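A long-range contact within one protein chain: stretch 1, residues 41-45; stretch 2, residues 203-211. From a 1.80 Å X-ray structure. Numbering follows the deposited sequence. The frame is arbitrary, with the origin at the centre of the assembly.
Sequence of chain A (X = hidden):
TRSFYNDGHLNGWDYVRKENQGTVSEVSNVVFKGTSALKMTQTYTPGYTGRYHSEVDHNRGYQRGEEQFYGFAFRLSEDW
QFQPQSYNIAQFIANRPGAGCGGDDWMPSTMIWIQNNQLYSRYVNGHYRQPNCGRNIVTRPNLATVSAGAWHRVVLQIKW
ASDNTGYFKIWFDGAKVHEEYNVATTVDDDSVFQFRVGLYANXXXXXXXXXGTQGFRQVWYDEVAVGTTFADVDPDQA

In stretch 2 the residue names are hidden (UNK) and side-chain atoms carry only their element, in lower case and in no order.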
ATOM      1  N   THR A  41     -13.939  -2.631  -2.346  1.00 15.14           N
ATOM      2  CA  THR A  41     -14.804  -2.653  -1.138  1.00 14.93           C
ATOM      3  C   THR A  41     -14.495  -3.851  -0.257  1.00 15.61           C
ATOM      4  O   THR A  41     -14.007  -4.911  -0.743  1.00 14.89           O
ATOM      5  CB  THR A  41     -16.326  -2.594  -1.474  1.00 15.47           C
ATOM      6  OG1 THR A  41     -16.811  -3.903  -1.819  1.00 15.30           O
ATOM      7  CG2 THR A  41     -16.591  -1.612  -2.598  1.00 13.40           C
ATOM      8  N   GLN A  42     -14.739  -3.684   1.040  1.00 15.31           N
ATOM      9  CA  GLN A  42     -14.674  -4.800   1.981  1.00 15.59           C
ATOM     10  C   GLN A  42     -15.841  -4.718   2.963  1.00 17.37           C
ATOM     11  O   GLN A  42     -16.333  -3.626   3.266  1.00 17.12           O
ATOM     12  CB  GLN A  42     -13.350  -4.836   2.749  1.00 15.90           C
ATOM     13  CG  GLN A  42     -12.246  -5.655   2.040  1.00 15.51           C
ATOM     14  CD  GLN A  42     -12.622  -7.151   2.030  1.00 20.07           C
ATOM     15  OE1 GLN A  42     -13.460  -7.586   2.835  1.00 20.46           O
ATOM     16  NE2 GLN A  42     -12.020  -7.929   1.120  1.00 16.18           N
ATOM     17  N   THR A  43     -16.296  -5.872   3.441  1.00 17.67           N
ATOM     18  CA  THR A  43     -17.491  -5.929   4.292  1.00 19.13           C
ATOM     19  C   THR A  43     -17.174  -6.778   5.499  1.00 20.53           C
ATOM     20  O   THR A  43     -16.735  -7.934   5.365  1.00 20.49           O
ATOM     21  CB  THR A  43     -18.715  -6.538   3.537  1.00 19.15           C
ATOM     22  OG1 THR A  43     -19.040  -5.742   2.395  1.00 20.34           O
ATOM     23  CG2 THR A  43     -19.957  -6.622   4.459  1.00 19.47           C
ATOM     24  N   TYR A  44     -17.361  -6.212   6.682  1.00 21.08           N
ATOM     25  CA  TYR A  44     -17.061  -6.934   7.912  1.00 22.88           C
ATOM     26  C   TYR A  44     -18.140  -8.014   8.069  1.00 24.00           C
ATOM     27  O   TYR A  44     -19.304  -7.747   7.785  1.00 23.62           O
ATOM     28  CB  TYR A  44     -17.093  -5.991   9.133  1.00 22.04           C
ATOM     29  CG  TYR A  44     -16.657  -6.682  10.417  1.00 22.72           C
ATOM     30  CD1 TYR A  44     -15.341  -7.113  10.595  1.00 20.35           C
ATOM     31  CD2 TYR A  44     -17.582  -6.935  11.450  1.00 22.63           C
ATOM     32  CE1 TYR A  44     -14.945  -7.769  11.770  1.00 23.81           C
ATOM     33  CE2 TYR A  44     -17.195  -7.592  12.624  1.00 23.09           C
ATOM     34  CZ  TYR A  44     -15.897  -8.013  12.779  1.00 22.54           C
ATOM     35  OH  TYR A  44     -15.508  -8.658  13.940  1.00 23.85           O
ATOM     36  N   THR A  45     -17.734  -9.211   8.503  1.00 25.26           N
ATOM     37  CA  THR A  45     -18.672 -10.357   8.666  1.00 27.08           C
ATOM     38  C   THR A  45     -18.341 -11.030  10.003  1.00 28.28           C
ATOM     39  O   THR A  45     -17.357 -11.768  10.119  1.00 28.25           O
ATOM     40  CB  THR A  45     -18.573 -11.393   7.502  1.00 26.98           C
ATOM     41  OG1 THR A  45     -17.235 -11.893   7.439  1.00 27.60           O
ATOM     42  CG2 THR A  45     -18.930 -10.781   6.149  1.00 26.95           C
ATOM     43  N   UNK A 203      -6.934  -4.505  10.574  1.00 18.88           N
ATOM     44  CA  UNK A 203      -7.281  -4.451  11.997  1.00 18.86           C
ATOM     45  C   UNK A 203      -8.525  -5.263  12.337  1.00 20.19           C
ATOM     46  O   UNK A 203      -8.662  -5.717  13.497  1.00 21.20           O
ATOM     47  c   UNK A 203      -7.451  -3.008  12.464  1.00 18.62           C
ATOM     48  o   UNK A 203      -6.189  -2.375  12.599  1.00 17.70           O
ATOM     49  N   UNK A 204      -9.431  -5.439  11.363  1.00 19.30           N
ATOM     50  CA  UNK A 204     -10.623  -6.249  11.573  1.00 20.45           C
ATOM     51  C   UNK A 204     -10.209  -7.666  11.990  1.00 22.02           C
ATOM     52  O   UNK A 204     -10.751  -8.221  12.959  1.00 22.56           O
ATOM     53  c   UNK A 204     -14.513  -3.053   7.964  1.00 16.05           C
ATOM     54  c   UNK A 204     -14.271  -5.125   6.719  1.00 17.10           C
ATOM     55  n   UNK A 204     -13.207  -3.047  10.100  1.00 16.02           N
ATOM     56  c   UNK A 204     -12.368  -3.941  10.726  1.00 16.00           C
ATOM     57  c   UNK A 204     -13.416  -5.665   7.684  1.00 17.41           C
ATOM     58  c   UNK A 204     -12.262  -5.094   9.967  1.00 17.91           C
ATOM     59  c   UNK A 204     -13.107  -4.893   8.819  1.00 15.85           C
ATOM     60  c   UNK A 204     -11.500  -6.322  10.308  1.00 18.44           C
ATOM     61  c   UNK A 204     -14.811  -3.820   6.871  1.00 16.38           C
ATOM     62  c   UNK A 204     -13.666  -3.596   8.932  1.00 15.85           C
ATOM     63  N   UNK A 205      -9.237  -8.240  11.284  1.00 23.13           N
ATOM     64  CA  UNK A 205      -8.727  -9.563  11.640  1.00 24.48           C
ATOM     65  C   UNK A 205      -7.772  -9.496  12.839  1.00 25.59           C
ATOM     66  O   UNK A 205      -7.973 -10.197  13.825  1.00 25.36           O
ATOM     67  c   UNK A 205      -8.043 -10.218  10.435  1.00 25.33           C
ATOM     68  c   UNK A 205      -5.413 -12.460  11.526  1.00 29.85           C
ATOM     69  c   UNK A 205      -7.195 -11.392  10.799  1.00 26.26           C
ATOM     70  n   UNK A 205      -5.908 -11.258  11.282  1.00 27.91           N
ATOM     71  c   UNK A 205      -7.454 -12.721  10.767  1.00 28.45           C
ATOM     72  n   UNK A 205      -6.331 -13.362  11.225  1.00 27.39           N
ATOM     73  N   UNK A 206      -6.749  -8.645  12.756  1.00 25.96           N
ATOM     74  CA  UNK A 206      -5.723  -8.576  13.782  1.00 26.51           C
ATOM     75  C   UNK A 206      -6.302  -8.301  15.174  1.00 27.69           C
ATOM     76  O   UNK A 206      -5.779  -8.815  16.169  1.00 27.95           O
ATOM     77  c   UNK A 206      -4.664  -7.530  13.440  1.00 26.64           C
ATOM     78  o   UNK A 206      -3.213  -6.902  11.645  1.00 29.07           O
ATOM     79  c   UNK A 206      -3.950  -7.802  12.104  1.00 28.07           C
ATOM     80  o   UNK A 206      -4.108  -8.890  11.506  1.00 26.14           O
ATOM     81  N   UNK A 207      -7.381  -7.523  15.243  1.00 27.48           N
ATOM     82  CA  UNK A 207      -7.890  -7.071  16.539  1.00 29.34           C
ATOM     83  C   UNK A 207      -8.982  -7.980  17.090  1.00 29.57           C
ATOM     84  O   UNK A 207      -9.296  -7.917  18.285  1.00 30.59           O
ATOM     85  c   UNK A 207      -8.428  -5.645  16.470  1.00 28.54           C
ATOM     86  o   UNK A 207      -7.755  -3.434  16.082  1.00 29.10           O
ATOM     87  o   UNK A 207      -6.130  -4.921  16.224  1.00 28.12           O
ATOM     88  c   UNK A 207      -7.350  -4.604  16.243  1.00 29.47           C
ATOM     89  N   UNK A 208      -9.577  -8.785  16.219  1.00 29.53           N
ATOM     90  CA  UNK A 208     -10.663  -9.674  16.593  1.00 29.89           C
ATOM     91  C   UNK A 208     -12.038  -9.036  16.592  1.00 30.40           C
ATOM     92  O   UNK A 208     -13.020  -9.674  16.983  1.00 30.76           O
ATOM     93  N   UNK A 209     -12.123  -7.776  16.159  1.00 29.14           N
ATOM     94  CA  UNK A 209     -13.396  -7.055  16.133  1.00 28.71           C
ATOM     95  C   UNK A 209     -13.219  -5.809  15.286  1.00 27.88           C
ATOM     96  O   UNK A 209     -12.087  -5.414  14.986  1.00 26.38           O
ATOM     97  n   UNK A 209     -11.678  -6.095  18.778  1.00 34.60           N
ATOM     98  c   UNK A 209     -12.849  -5.671  18.187  1.00 30.92           C
ATOM     99  n   UNK A 209     -11.680  -3.958  18.906  1.00 36.61           N
ATOM    100  c   UNK A 209     -12.839  -4.320  18.261  1.00 35.52           C
ATOM    101  c   UNK A 209     -13.817  -6.613  17.552  1.00 29.48           C
ATOM    102  c   UNK A 209     -10.999  -5.049  19.211  1.00 35.96           C
ATOM    103  N   UNK A 210     -14.355  -5.198  14.947  1.00 27.35           N
ATOM    104  CA  UNK A 210     -14.415  -3.945  14.239  1.00 28.11           C
ATOM    105  C   UNK A 210     -14.860  -2.819  15.166  1.00 26.31           C
ATOM    106  O   UNK A 210     -15.863  -2.940  15.867  1.00 26.09           O
ATOM    107  c   UNK A 210     -15.398  -4.066  13.090  1.00 27.85           C
ATOM    108  c   UNK A 210     -18.517  -3.108  12.330  1.00 29.95           C
ATOM    109  s   UNK A 210     -17.092  -2.772  11.304  1.00 33.56           S
ATOM    110  c   UNK A 210     -15.753  -2.733  12.490  1.00 30.28           C
ATOM    111  N   UNK A 211     -14.122  -1.715  15.143  1.00 24.69           N
ATOM    112  CA  UNK A 211     -14.472  -0.489  15.881  1.00 23.45           C
ATOM    113  C   UNK A 211     -15.406   0.361  15.025  1.00 22.80           C
ATOM    114  O   UNK A 211     -15.112   0.638  13.853  1.00 21.93           O
ATOM    115  c   UNK A 211     -13.404   1.540  17.039  1.00 22.81           C
ATOM    116  c   UNK A 211     -13.179   0.278  16.210  1.00 23.14           C
ATOM    117  o   UNK A 211     -12.301  -0.596  16.912  1.00 24.48           O
TER
HETATM  118  O   HOH W   1     -13.098  -9.887  13.732  1.00 34.64           O

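Position 203 lies in a helix that begins earlier in the chain. Its side chain is one carbon followed by one oxygen, out of reach of stretch 1, and this composition is that of serine, Ser203. Position 204 carries one carbon and then fused five- and six-membered rings holding eight carbons and one nitrogen. A carbon of the six-membered ring comes within 3.3 Å of Tyr44 N, and another approaches Gln42 O, near the ring plane, so the six-membered ring reaches the backbone where the strand of stretch 1 gives way to loop. The fused ring system is an indole, so the residue is Trp204; the two atoms are Trp204 CZ3, next to Tyr44 N, and Trp204 CH2, 3.9 Å from Gln42 O.

At position 205 one carbon leads to a five-membered ring of three carbons and two nitrogens, the imidazole of His205; its CA-to-CB bond points away from stretch 1, and the side chain makes no contact with it. Positions 206 and 207 each have two carbons, the second bearing two oxygens, and neither touches stretch 1. Such a short carboxylate identifies Asp206 and Asp207. His205 ND1 donates to Asp206 OD1 at 3.0 Å, a hydrogen bond between neighbouring helix residues.

Position 208 has no side-chain atoms. Its phi of 84° and psi of 5° would jam a CB against the carbonyl oxygen of the preceding residue, which by itself calls for glycine; Gly208 is the first residue to leave helical geometry. Position 209 again has one carbon and a five-membered ring with two nitrogens. Its CA-to-CB bond points away from stretch 1, leaving its CA as the atom nearest Tyr44 OH, at 3.4 Å. The ring is an imidazole and the residue His209, whose ND1 makes a weak hydrogen bond to Asp207 O at 3.0 Å.

The side chain at position 210 is unbranched: two carbons, a sulfur and a terminal carbon. Its CB sits over a face of the Tyr44 ring, 3.7 Å from the centroid and almost on the normal, and its sulfur is 3.9 Å from Tyr44 CB. This is methionine, Met210. Position 211 has one carbon carrying an oxygen and a carbon, beyond reach of stretch 1, hence Thr211.

The contact centres on Tyr44. Its edge is directed at the face of Trp204, with the planes at 72° and Tyr44 CD1 3.6 Å from Trp204 CD2, while Tyr44 CB stands over the indole's six-membered ring, 3.8 Å from the centroid. No direct hydrogen bond joins the stretches. A water instead bridges them, its oxygen 2.7 Å from Tyr44 OH and donating to Trp204 O at 3.0 Å, so the phenol is tied to the helix backbone while its ring packs against Trp204 and Met210.

Stretch 2 (203-211) SWHDDGHMT
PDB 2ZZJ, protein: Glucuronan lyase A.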